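Local coordinates for hypothetical protein (Clostridium sporogenes ATCC 15579, PDB 4QRK) that is of unknown function but may take part in cell adhesion, folding as a right-handed beta-helix that carries a bound calcium ion, at residues Lys24-Leu29 / Asp69-Ile74; Leu36-Asn41 / Gly112-Asp117; Lys44-Lys49 / Trp93-Asn98; Lys120-Glu125 / Tyr143-Lys148. All coordinates share one frame; numbering follows the deposited sequence.

Interaction 1: Lys24-Leu29 / Asp69-Ile74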
# COMPACT_ATOMS: atom_id res chain seq x y z
N LYS A 24 1.64 11.38 -14.30
CA LYS A 24 1.56 10.95 -12.92
C LYS A 24 0.55 9.77 -12.88
O LYS A 24 -0.39 9.73 -13.67
CB LYS A 24 1.14 12.12 -12.02
CG LYS A 24 0.89 11.70 -10.54
CD LYS A 24 0.20 12.77 -9.70
CE LYS A 24 1.18 13.49 -8.78
NZ LYS A 24 0.49 14.49 -7.91
N THR A 25 0.80 8.79 -12.01
CA THR A 25 -0.14 7.69 -11.77
C THR A 25 -0.88 7.92 -10.45
O THR A 25 -0.25 8.17 -9.41
CB THR A 25 0.57 6.33 -11.64
OG1 THR A 25 1.20 5.99 -12.86
CG2 THR A 25 -0.42 5.23 -11.30
N LYS A 26 -2.20 7.83 -10.49
CA LYS A 26 -3.02 7.80 -9.27
C LYS A 26 -3.75 6.46 -9.24
O LYS A 26 -4.69 6.24 -9.98
CB LYS A 26 -4.01 8.96 -9.25
CG LYS A 26 -3.38 10.33 -9.11
CD LYS A 26 -4.44 11.40 -8.75
CE LYS A 26 -3.80 12.75 -8.39
NZ LYS A 26 -4.78 13.68 -7.74
N LEU A 27 -3.24 5.55 -8.42
CA LEU A 27 -3.72 4.18 -8.36
C LEU A 27 -4.70 4.08 -7.20
O LEU A 27 -4.42 4.50 -6.07
CB LEU A 27 -2.56 3.21 -8.18
CG LEU A 27 -2.86 1.72 -8.02
CD1 LEU A 27 -3.50 1.21 -9.25
CD2 LEU A 27 -1.60 0.90 -7.71
N ASN A 28 -5.89 3.56 -7.51
CA ASN A 28 -6.92 3.43 -6.51
C ASN A 28 -7.39 2.00 -6.51
O ASN A 28 -7.89 1.50 -7.53
CB ASN A 28 -8.04 4.45 -6.75
CG ASN A 28 -9.17 4.34 -5.73
OD1 ASN A 28 -8.93 4.12 -4.55
ND2 ASN A 28 -10.41 4.47 -6.18
N LEU A 29 -7.18 1.30 -5.40
CA LEU A 29 -7.47 -0.14 -5.30
C LEU A 29 -8.56 -0.43 -4.25
O LEU A 29 -8.50 0.04 -3.11
CB LEU A 29 -6.20 -0.92 -4.96
CG LEU A 29 -5.02 -0.83 -5.94
CD1 LEU A 29 -3.77 -1.55 -5.46
CD2 LEU A 29 -5.36 -1.40 -7.30
N ASP A 69 -2.73 13.26 -15.49
CA ASP A 69 -2.83 12.29 -14.39
C ASP A 69 -3.51 11.03 -14.89
O ASP A 69 -4.68 11.07 -15.28
CB ASP A 69 -3.66 12.85 -13.23
CG ASP A 69 -2.93 13.93 -12.44
OD1 ASP A 69 -1.86 14.40 -12.87
OD2 ASP A 69 -3.45 14.30 -11.38
N GLY A 70 -2.80 9.90 -14.85
CA GLY A 70 -3.40 8.62 -15.13
C GLY A 70 -4.15 8.04 -13.93
O GLY A 70 -3.54 7.50 -13.00
N GLU A 71 -5.48 8.14 -13.97
CA GLU A 71 -6.33 7.62 -12.92
C GLU A 71 -6.68 6.17 -13.18
O GLU A 71 -7.45 5.87 -14.08
CB GLU A 71 -7.55 8.52 -12.73
CG GLU A 71 -7.09 9.90 -12.25
CD GLU A 71 -8.18 10.80 -11.74
OE1 GLU A 71 -9.38 10.42 -11.81
OE2 GLU A 71 -7.83 11.91 -11.27
N LEU A 72 -6.05 5.29 -12.40
CA LEU A 72 -6.17 3.85 -12.57
C LEU A 72 -6.88 3.28 -11.35
O LEU A 72 -6.37 3.35 -10.23
CB LEU A 72 -4.80 3.20 -12.73
CG LEU A 72 -4.67 1.66 -12.88
CD1 LEU A 72 -5.62 1.04 -13.87
CD2 LEU A 72 -3.27 1.37 -13.28
N GLU A 73 -8.03 2.68 -11.60
CA GLU A 73 -8.79 2.12 -10.53
C GLU A 73 -8.99 0.63 -10.75
O GLU A 73 -9.39 0.18 -11.82
CB GLU A 73 -10.14 2.81 -10.43
CG GLU A 73 -10.98 2.26 -9.31
CD GLU A 73 -12.24 3.05 -9.12
OE1 GLU A 73 -13.15 2.97 -10.00
OE2 GLU A 73 -12.31 3.78 -8.11
N ILE A 74 -8.76 -0.15 -9.71
CA ILE A 74 -8.97 -1.58 -9.80
C ILE A 74 -9.84 -1.97 -8.62
O ILE A 74 -9.48 -1.70 -7.47
CB ILE A 74 -7.67 -2.35 -9.75
CG1 ILE A 74 -6.61 -1.66 -10.62
CG2 ILE A 74 -7.93 -3.83 -10.15
CD1 ILE A 74 -5.34 -2.44 -10.80

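Interaction 2: Leu36-Asn41 / Gly112-Asp117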
# COMPACT_ATOMS: atom_id res chain seq x y z
N LEU A 36 -3.10 -9.28 -1.70
CA LEU A 36 -2.71 -8.25 -2.64
C LEU A 36 -1.21 -8.01 -2.50
O LEU A 36 -0.75 -7.66 -1.42
CB LEU A 36 -3.45 -6.95 -2.31
CG LEU A 36 -3.00 -5.66 -2.98
CD1 LEU A 36 -3.03 -5.77 -4.47
CD2 LEU A 36 -3.90 -4.51 -2.52
N ASN A 37 -0.47 -8.14 -3.61
CA ASN A 37 0.97 -7.96 -3.66
C ASN A 37 1.36 -6.95 -4.71
O ASN A 37 0.94 -7.03 -5.86
CB ASN A 37 1.65 -9.27 -3.99
CG ASN A 37 1.37 -10.36 -2.98
OD1 ASN A 37 1.48 -10.18 -1.74
ND2 ASN A 37 1.00 -11.50 -3.50
N ILE A 38 2.12 -5.95 -4.30
CA ILE A 38 2.54 -4.89 -5.20
C ILE A 38 4.03 -4.72 -5.15
O ILE A 38 4.64 -4.74 -4.05
CB ILE A 38 1.90 -3.54 -4.86
CG1 ILE A 38 0.36 -3.66 -4.83
CG2 ILE A 38 2.37 -2.48 -5.84
CD1 ILE A 38 -0.31 -2.32 -4.47
N SER A 39 4.61 -4.54 -6.32
CA SER A 39 6.04 -4.27 -6.46
C SER A 39 6.30 -3.29 -7.56
O SER A 39 5.39 -2.89 -8.29
CB SER A 39 6.79 -5.55 -6.78
OG SER A 39 6.53 -5.96 -8.12
N GLY A 40 7.58 -2.94 -7.74
CA GLY A 40 8.00 -2.29 -8.97
C GLY A 40 8.27 -3.33 -10.08
O GLY A 40 7.59 -4.37 -10.18
N ASN A 41 9.26 -3.03 -10.91
CA ASN A 41 9.71 -3.89 -12.02
C ASN A 41 8.76 -3.99 -13.22
O ASN A 41 8.55 -5.07 -13.76
CB ASN A 41 10.07 -5.31 -11.49
CG ASN A 41 11.28 -5.93 -12.23
OD1 ASN A 41 12.12 -5.21 -12.76
ND2 ASN A 41 11.35 -7.25 -12.27
N GLY A 112 -7.64 -9.52 4.62
CA GLY A 112 -6.61 -10.27 3.92
C GLY A 112 -5.22 -9.77 4.19
O GLY A 112 -4.98 -9.15 5.21
N GLU A 113 -4.30 -10.05 3.28
CA GLU A 113 -2.90 -9.71 3.46
C GLU A 113 -2.40 -8.84 2.35
O GLU A 113 -2.53 -9.15 1.15
CB GLU A 113 -2.07 -10.97 3.55
CG GLU A 113 -2.45 -11.89 4.73
CD GLU A 113 -1.71 -13.20 4.69
OE1 GLU A 113 -1.03 -13.48 3.67
OE2 GLU A 113 -1.80 -13.98 5.67
N PHE A 114 -1.88 -7.69 2.75
CA PHE A 114 -1.35 -6.72 1.80
C PHE A 114 0.17 -6.64 1.97
O PHE A 114 0.68 -6.36 3.07
CB PHE A 114 -1.97 -5.36 2.04
CG PHE A 114 -1.36 -4.25 1.21
CD1 PHE A 114 -1.12 -4.41 -0.15
CD2 PHE A 114 -1.02 -3.04 1.79
CE1 PHE A 114 -0.55 -3.40 -0.91
CE2 PHE A 114 -0.45 -2.02 1.03
CZ PHE A 114 -0.20 -2.20 -0.31
N LYS A 115 0.89 -6.88 0.89
CA LYS A 115 2.35 -6.82 0.88
C LYS A 115 2.79 -5.96 -0.27
O LYS A 115 2.34 -6.12 -1.42
CB LYS A 115 2.94 -8.22 0.73
CG LYS A 115 2.64 -9.20 1.84
CD LYS A 115 3.53 -10.44 1.64
CE LYS A 115 3.07 -11.69 2.39
NZ LYS A 115 2.33 -11.40 3.64
N ALA A 116 3.66 -5.01 0.02
CA ALA A 116 4.13 -4.11 -1.02
C ALA A 116 5.57 -3.67 -0.84
O ALA A 116 6.00 -3.24 0.24
CB ALA A 116 3.23 -2.85 -1.15
N ASP A 117 6.31 -3.79 -1.93
CA ASP A 117 7.62 -3.20 -2.03
C ASP A 117 7.49 -1.97 -2.83
O ASP A 117 7.34 -2.03 -4.06
CB ASP A 117 8.61 -4.12 -2.72
CG ASP A 117 10.01 -3.48 -2.84
OD1 ASP A 117 10.28 -2.49 -2.14
OD2 ASP A 117 10.82 -3.94 -3.66
O HOH W 1 -0.15 -10.70 0.32
O HOH W 2 9.97 -3.79 -6.21

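Interaction 3: Lys44-Lys49 / Trp93-Asn98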
# COMPACT_ATOMS: atom_id res chain seq x y z
N LYS A 44 5.81 -0.58 -18.56
CA LYS A 44 4.61 0.20 -18.87
C LYS A 44 4.11 0.81 -17.54
O LYS A 44 4.85 0.89 -16.59
CB LYS A 44 3.54 -0.68 -19.54
CG LYS A 44 3.99 -1.45 -20.84
CD LYS A 44 4.59 -0.52 -21.88
CE LYS A 44 5.06 -1.29 -23.14
NZ LYS A 44 4.03 -2.30 -23.59
N LEU A 45 2.86 1.26 -17.48
CA LEU A 45 2.38 1.91 -16.27
C LEU A 45 2.18 0.91 -15.12
O LEU A 45 2.64 1.14 -13.98
CB LEU A 45 1.07 2.65 -16.56
CG LEU A 45 0.70 3.74 -15.55
CD1 LEU A 45 1.34 5.03 -15.95
CD2 LEU A 45 -0.80 3.91 -15.45
N MSE A 46 1.52 -0.19 -15.45
CA MSE A 46 1.17 -1.24 -14.51
C MSE A 46 0.96 -2.54 -15.27
O MSE A 46 0.46 -2.52 -16.41
CB MSE A 46 -0.13 -0.86 -13.80
CG MSE A 46 -0.66 -1.87 -12.82
SE MSE A 46 -2.11 -3.02 -13.50
CE MSE A 46 -2.21 -4.25 -12.06
N LYS A 47 1.33 -3.66 -14.65
CA LYS A 47 1.02 -4.98 -15.15
C LYS A 47 0.52 -5.74 -13.95
O LYS A 47 1.08 -5.65 -12.85
CB LYS A 47 2.25 -5.66 -15.74
CG LYS A 47 2.00 -7.11 -16.14
CD LYS A 47 3.22 -7.84 -16.66
CE LYS A 47 4.23 -8.18 -15.57
NZ LYS A 47 5.48 -7.31 -15.62
N GLY A 48 -0.53 -6.50 -14.14
CA GLY A 48 -1.04 -7.29 -13.04
C GLY A 48 -1.48 -8.66 -13.47
O GLY A 48 -1.97 -8.85 -14.59
N LYS A 49 -1.30 -9.62 -12.58
CA LYS A 49 -1.89 -10.95 -12.71
C LYS A 49 -2.92 -11.17 -11.59
O LYS A 49 -2.61 -11.01 -10.40
CB LYS A 49 -0.80 -12.02 -12.64
CG LYS A 49 -1.34 -13.43 -12.91
CD LYS A 49 -0.27 -14.48 -12.71
CE LYS A 49 -0.78 -15.87 -13.00
NZ LYS A 49 0.23 -16.92 -12.72
N TRP A 93 -4.16 -10.66 -6.21
CA TRP A 93 -3.76 -9.65 -7.15
C TRP A 93 -2.26 -9.42 -6.99
O TRP A 93 -1.75 -9.08 -5.91
CB TRP A 93 -4.49 -8.31 -6.92
CG TRP A 93 -5.98 -8.29 -7.12
CD1 TRP A 93 -6.82 -9.35 -7.40
CD2 TRP A 93 -6.81 -7.14 -7.00
NE1 TRP A 93 -8.12 -8.90 -7.48
CE2 TRP A 93 -8.14 -7.55 -7.21
CE3 TRP A 93 -6.54 -5.79 -6.74
CZ2 TRP A 93 -9.21 -6.66 -7.18
CZ3 TRP A 93 -7.61 -4.91 -6.69
CH2 TRP A 93 -8.93 -5.35 -6.91
N ASN A 94 -1.55 -9.60 -8.08
CA ASN A 94 -0.11 -9.38 -8.07
C ASN A 94 0.22 -8.32 -9.07
O ASN A 94 0.04 -8.52 -10.26
CB ASN A 94 0.59 -10.68 -8.45
CG ASN A 94 0.22 -11.81 -7.53
OD1 ASN A 94 0.61 -11.81 -6.39
ND2 ASN A 94 -0.58 -12.74 -8.01
N ILE A 95 0.62 -7.15 -8.58
CA ILE A 95 0.74 -5.96 -9.39
C ILE A 95 2.18 -5.46 -9.50
O ILE A 95 2.86 -5.35 -8.48
CB ILE A 95 -0.16 -4.85 -8.79
CG1 ILE A 95 -1.64 -5.28 -8.92
CG2 ILE A 95 0.09 -3.49 -9.47
CD1 ILE A 95 -2.59 -4.36 -8.21
N ASN A 96 2.64 -5.20 -10.73
CA ASN A 96 3.95 -4.58 -10.94
C ASN A 96 3.73 -3.15 -11.42
O ASN A 96 2.95 -2.92 -12.37
CB ASN A 96 4.86 -5.28 -11.99
CG ASN A 96 5.14 -6.75 -11.73
OD1 ASN A 96 5.23 -7.54 -12.70
ND2 ASN A 96 5.33 -7.14 -10.48
N LEU A 97 4.44 -2.20 -10.82
CA LEU A 97 4.27 -0.79 -11.12
C LEU A 97 5.53 -0.15 -11.72
O LEU A 97 6.66 -0.55 -11.43
CB LEU A 97 3.93 -0.00 -9.83
CG LEU A 97 2.56 -0.27 -9.20
CD1 LEU A 97 2.39 0.62 -7.97
CD2 LEU A 97 1.47 -0.04 -10.22
N ASN A 98 5.31 0.89 -12.52
CA ASN A 98 6.38 1.62 -13.15
C ASN A 98 7.21 2.30 -12.06
O ASN A 98 6.63 2.79 -11.07
CB ASN A 98 5.80 2.68 -14.07
CG ASN A 98 6.88 3.40 -14.86
OD1 ASN A 98 7.42 4.44 -14.43
ND2 ASN A 98 7.23 2.81 -15.99

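Interaction 4: Lys120-Glu125 / Tyr143-Lys148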
# COMPACT_ATOMS: atom_id res chain seq x y z
N LYS A 120 11.24 1.10 -4.77
CA LYS A 120 11.76 1.51 -6.07
C LYS A 120 10.82 2.41 -6.84
O LYS A 120 11.10 2.78 -7.96
CB LYS A 120 12.08 0.27 -6.92
CG LYS A 120 13.20 -0.54 -6.27
CD LYS A 120 13.63 -1.64 -7.15
CE LYS A 120 14.98 -2.16 -6.76
NZ LYS A 120 15.36 -3.26 -7.69
N ILE A 121 9.69 2.73 -6.24
CA ILE A 121 8.66 3.54 -6.89
C ILE A 121 8.97 5.00 -6.58
O ILE A 121 9.44 5.32 -5.49
CB ILE A 121 7.30 3.19 -6.27
CG1 ILE A 121 7.01 1.70 -6.43
CG2 ILE A 121 6.15 4.00 -6.85
CD1 ILE A 121 7.06 1.23 -7.83
N ASN A 122 8.66 5.87 -7.52
CA ASN A 122 8.71 7.31 -7.33
C ASN A 122 7.47 7.74 -6.57
O ASN A 122 6.57 8.38 -7.10
CB ASN A 122 8.76 8.01 -8.69
CG ASN A 122 9.06 9.51 -8.60
OD1 ASN A 122 9.31 10.05 -7.53
ND2 ASN A 122 9.02 10.17 -9.74
N LEU A 123 7.42 7.36 -5.30
CA LEU A 123 6.22 7.47 -4.51
C LEU A 123 6.02 8.90 -4.00
O LEU A 123 6.95 9.52 -3.49
CB LEU A 123 6.33 6.50 -3.35
CG LEU A 123 5.12 6.35 -2.45
CD1 LEU A 123 3.94 5.81 -3.26
CD2 LEU A 123 5.48 5.45 -1.24
N LYS A 124 4.78 9.40 -4.09
CA LYS A 124 4.45 10.70 -3.49
C LYS A 124 3.52 10.52 -2.29
O LYS A 124 3.65 11.20 -1.28
CB LYS A 124 3.75 11.63 -4.49
CG LYS A 124 4.45 11.80 -5.82
CD LYS A 124 5.81 12.48 -5.71
CE LYS A 124 6.74 11.97 -6.81
NZ LYS A 124 7.92 12.83 -7.09
N GLU A 125 2.54 9.66 -2.42
CA GLU A 125 1.59 9.53 -1.33
C GLU A 125 1.04 8.14 -1.32
O GLU A 125 0.87 7.53 -2.38
CB GLU A 125 0.47 10.58 -1.44
CG GLU A 125 -0.52 10.50 -0.28
CD GLU A 125 -1.37 11.76 -0.13
OE1 GLU A 125 -1.16 12.70 -0.92
OE2 GLU A 125 -2.25 11.78 0.77
N TYR A 143 13.71 8.40 -1.62
CA TYR A 143 12.73 9.22 -2.33
C TYR A 143 13.30 10.64 -2.57
O TYR A 143 14.04 11.18 -1.75
CB TYR A 143 11.38 9.20 -1.60
CG TYR A 143 10.87 7.78 -1.43
CD1 TYR A 143 10.52 7.00 -2.53
CD2 TYR A 143 10.81 7.19 -0.17
CE1 TYR A 143 10.09 5.68 -2.36
CE2 TYR A 143 10.39 5.91 0.01
CZ TYR A 143 10.03 5.15 -1.08
OH TYR A 143 9.63 3.85 -0.85
N LYS A 144 13.00 11.20 -3.74
CA LYS A 144 13.57 12.47 -4.16
C LYS A 144 12.61 13.63 -3.95
O LYS A 144 12.77 14.70 -4.51
CB LYS A 144 14.02 12.37 -5.62
CG LYS A 144 15.25 11.45 -5.81
CD LYS A 144 16.40 11.77 -4.82
CE LYS A 144 17.66 10.95 -5.09
NZ LYS A 144 17.42 9.47 -5.00
N ASN A 145 11.62 13.42 -3.12
CA ASN A 145 10.70 14.47 -2.76
C ASN A 145 10.10 14.03 -1.44
O ASN A 145 10.36 12.92 -0.97
CB ASN A 145 9.62 14.51 -3.80
CG ASN A 145 9.25 13.14 -4.26
OD1 ASN A 145 9.65 12.70 -5.34
ND2 ASN A 145 8.53 12.42 -3.40
N ASN A 146 9.32 14.91 -0.82
CA ASN A 146 8.62 14.54 0.38
C ASN A 146 7.56 13.50 0.09
O ASN A 146 6.99 13.49 -0.99
CB ASN A 146 7.98 15.77 0.98
CG ASN A 146 9.00 16.77 1.42
OD1 ASN A 146 10.04 16.41 2.00
ND2 ASN A 146 8.75 18.03 1.14
N VAL A 147 7.30 12.65 1.07
CA VAL A 147 6.33 11.56 0.90
C VAL A 147 5.41 11.57 2.11
O VAL A 147 5.85 11.78 3.24
CB VAL A 147 7.03 10.20 0.80
CG1 VAL A 147 6.00 9.05 0.51
CG2 VAL A 147 8.08 10.21 -0.23
N LYS A 148 4.13 11.33 1.86
CA LYS A 148 3.10 11.29 2.88
C LYS A 148 2.55 9.88 2.91
O LYS A 148 2.14 9.36 1.88
CB LYS A 148 2.01 12.31 2.52
CG LYS A 148 1.06 12.65 3.61
CD LYS A 148 1.12 14.14 3.95
CE LYS A 148 0.42 14.47 5.29
NZ LYS A 148 1.19 14.03 6.51
O HOH W 3 11.74 9.49 -5.48
O HOH W 4 3.80 13.97 -0.76

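Interaction 1: Lys24-Leu29 / Asp69-Ile74
Lys24-Leu29 and Asp69-Ile74 run parallel in one-to-one register, Lys24 beside Asp69 through to Leu29 beside Ile74, and five backbone hydrogen bonds tie them, beginning with Gly70 N to Lys24 O at 2.7 Å. On the buried face, Leu29 CD2 presses on Ile74 CB at 3.5 Å, tighter than usual for two carbons. Leu27 lies side by side with Leu72 in a similar way, its CD1 3.8 Å from Leu72 CG. This layer packs on Ile95, Leu97 and the selenomethionine Met46 of the facing sheet.

The opposite face is polar. With CG anti to the backbone N (chi1 179°), Asn28 lies side by side with Glu73, and ND2 reaches OE2 at 2.8 Å. That bond is weak: the N-H points poorly at the oxygen (119°), and the two flat groups are turned 47° apart. Further back, the extended chain of Lys26 leans across Asp69, bringing CE to 3.4 Å from Asp69 OD2, while NZ makes a long salt bridge to the same oxygen at 3.9 Å. Lys24 sends its own NZ to a salt bridge with Glu104. Parallel neighbours from separate turns, apolar inside and charged outside, are characteristic of a beta-helix, here a right-handed one.

Interaction 2: Leu36-Asn41 / Gly112-Asp117
Phe114 meets Leu36 and Ile38 through the CD1-CE1 side of its ring. Leu36 lies alongside it, pointing the same way, and its CG comes within 3.6 Å of Phe114 CD1. Ile38 arrives at a slant, with CD1 at the ring edge, 3.7 Å from Phe114 CE1. The ring reaches these neighbours with CG anti to the backbone N (chi1 173°), and Leu107, Leu109, Val128 and Met130 of the facing sheet also touch it. Ala116 CB sits 4.0 Å from Ile38 CB.

The backbones are parallel, with Leu36 beside Phe114 and Ile38 beside Ala116, and four hydrogen bonds join them from Leu36 N-Glu113 O to Asp117 N-Ile38 O. This is the stacking of one rung on another in a beta-helix, and at Gly112 the chain turns the corner from the other sheet into this one. The outer face is polar: Asn37 OD1 rests against Lys115 CB (3.5 Å) and accepts a bond from a water at 2.7 Å, which also donates to Glu113 O. Asn37 ND2 is held by Asn94 on the adjoining strand. Where the strands part, a second water accepts from Gly40 N and donates to Asp117 OD2 at 2.7 Å; Asp117 OD1 is hydrogen-bonded to Ser119 OG.

Interaction 3: Lys44-Lys49 / Trp93-Asn98
Met46, a selenomethionine, makes the apolar core of this contact with Ile95 and Leu97. Its chain bends at chi2 (-100°), which places SE so that the terminal CE can lie against Ile95, 3.4 Å from CG1, a close carbon contact. The same CE lies against Gly48 CA, 3.4 Å away. Met46 CG meets Leu97 CD2 at 3.8 Å.

Backbone bonds join the antiparallel strands. Lys47-Asn96 and Lys49-Asn94 are hydrogen-bonded pairs, each bonded in both directions, and Asn96 N to Lys47 O is short (2.7 Å) and nearly straight (174°). Met46-Leu97 and Gly48-Ile95 are the non-hydrogen-bonded pairs between and beside them.

The polar side chains work on the other face and at one end. Lys47 NZ touches Asn96 OD1 at 2.9 Å in a weak bond, while its stronger partner is Glu42; Asn96 ND2 is taken by Ser39 OG. At the loop end Asn98 ND2 donates to Lys44 O at 3.1 Å, standing 46° above the carbonyl plane. Asn98 OD1 in turn receives the backbone N-H groups of Lys100 and Ile101.

Strand 46-52 runs between 11-17 and 91-98, with a classic beta bulge where Leu45 and Met46 both face Val17. On its far side strand 91-98 is flanked by 35-42, and Ile95 and Leu97 pack inward on Leu29 and Leu27 of the opposing sheet.

Interaction 4: Lys120-Glu125 / Tyr143-Lys148
Tyr143 and Leu123 anchor the tight, buried side of this contact. The ring turns its CE1 edge to Ile121 O, in plane and only 3.2 Å away, while Leu123 CB approaches the same CE1 obliquely at 4.0 Å. Tyr143 OH is held by the backbone oxygen of Leu118, which helps hold the far end of the ring. Leu123 also crosses Val147 at about a right angle, CD2 to CG1 at 4.0 Å. Beside this core, strands 123-130 and 147-153 begin to pair in parallel through Lys148 N to Lys124 O (3.2 Å).

Toward solvent the fit is looser and polar. Lys124 folds back, its chain bent at chi2 (-64°) and chi3, and crosses Asn145. NZ donates to Asn122 OD1 from above the carbonyl plane at 3.1 Å; its separation from Asn145 OD1, 2.5 Å, is too short to be trusted in detail. Asn122 ND2 is bonded to Lys100 O. Asn145 ND2 bonds Asn146 O at 3.1 Å and, weakly, Leu123 O, bridging the two segments. One water links Asn122 OD1 with Lys144 N, another Lys124 O with Asn146 O. At the outer end Glu125 and Lys148 lie side by side through their aliphatic parts, with Glu125 OE2 bonded to Asn127.

Asn122 centres an inverse gamma turn just ahead of its strand: these are successive connecting loops of a right-handed beta-helix, stacked where the chain enters neighbouring rungs of one sheet.

Interactions 2 and 3 lie in one sheet, interactions 1 and 4 in the other. Strands 35-42 and 91-98 are neighbours and join interactions 2 and 3 directly, through a probable hydrogen bond from Ile95 N to Asn37 O (2.7 Å). Between the sheets the interior is shared: Ile74 CD1 of interaction 1 meets Met46 CE of interaction 3 at 3.8 Å, and Leu29 CD1 meets Ile38 CD1 of interaction 2 at 3.7 Å. Ile121 CD1 of interaction 4 reaches Gly40 CA at 3.8 Å and Asn98 O at 3.6 Å. Interactions 1 and 4 do not touch. The bound calcium ion is about 13 Å from the side chain of Glu125.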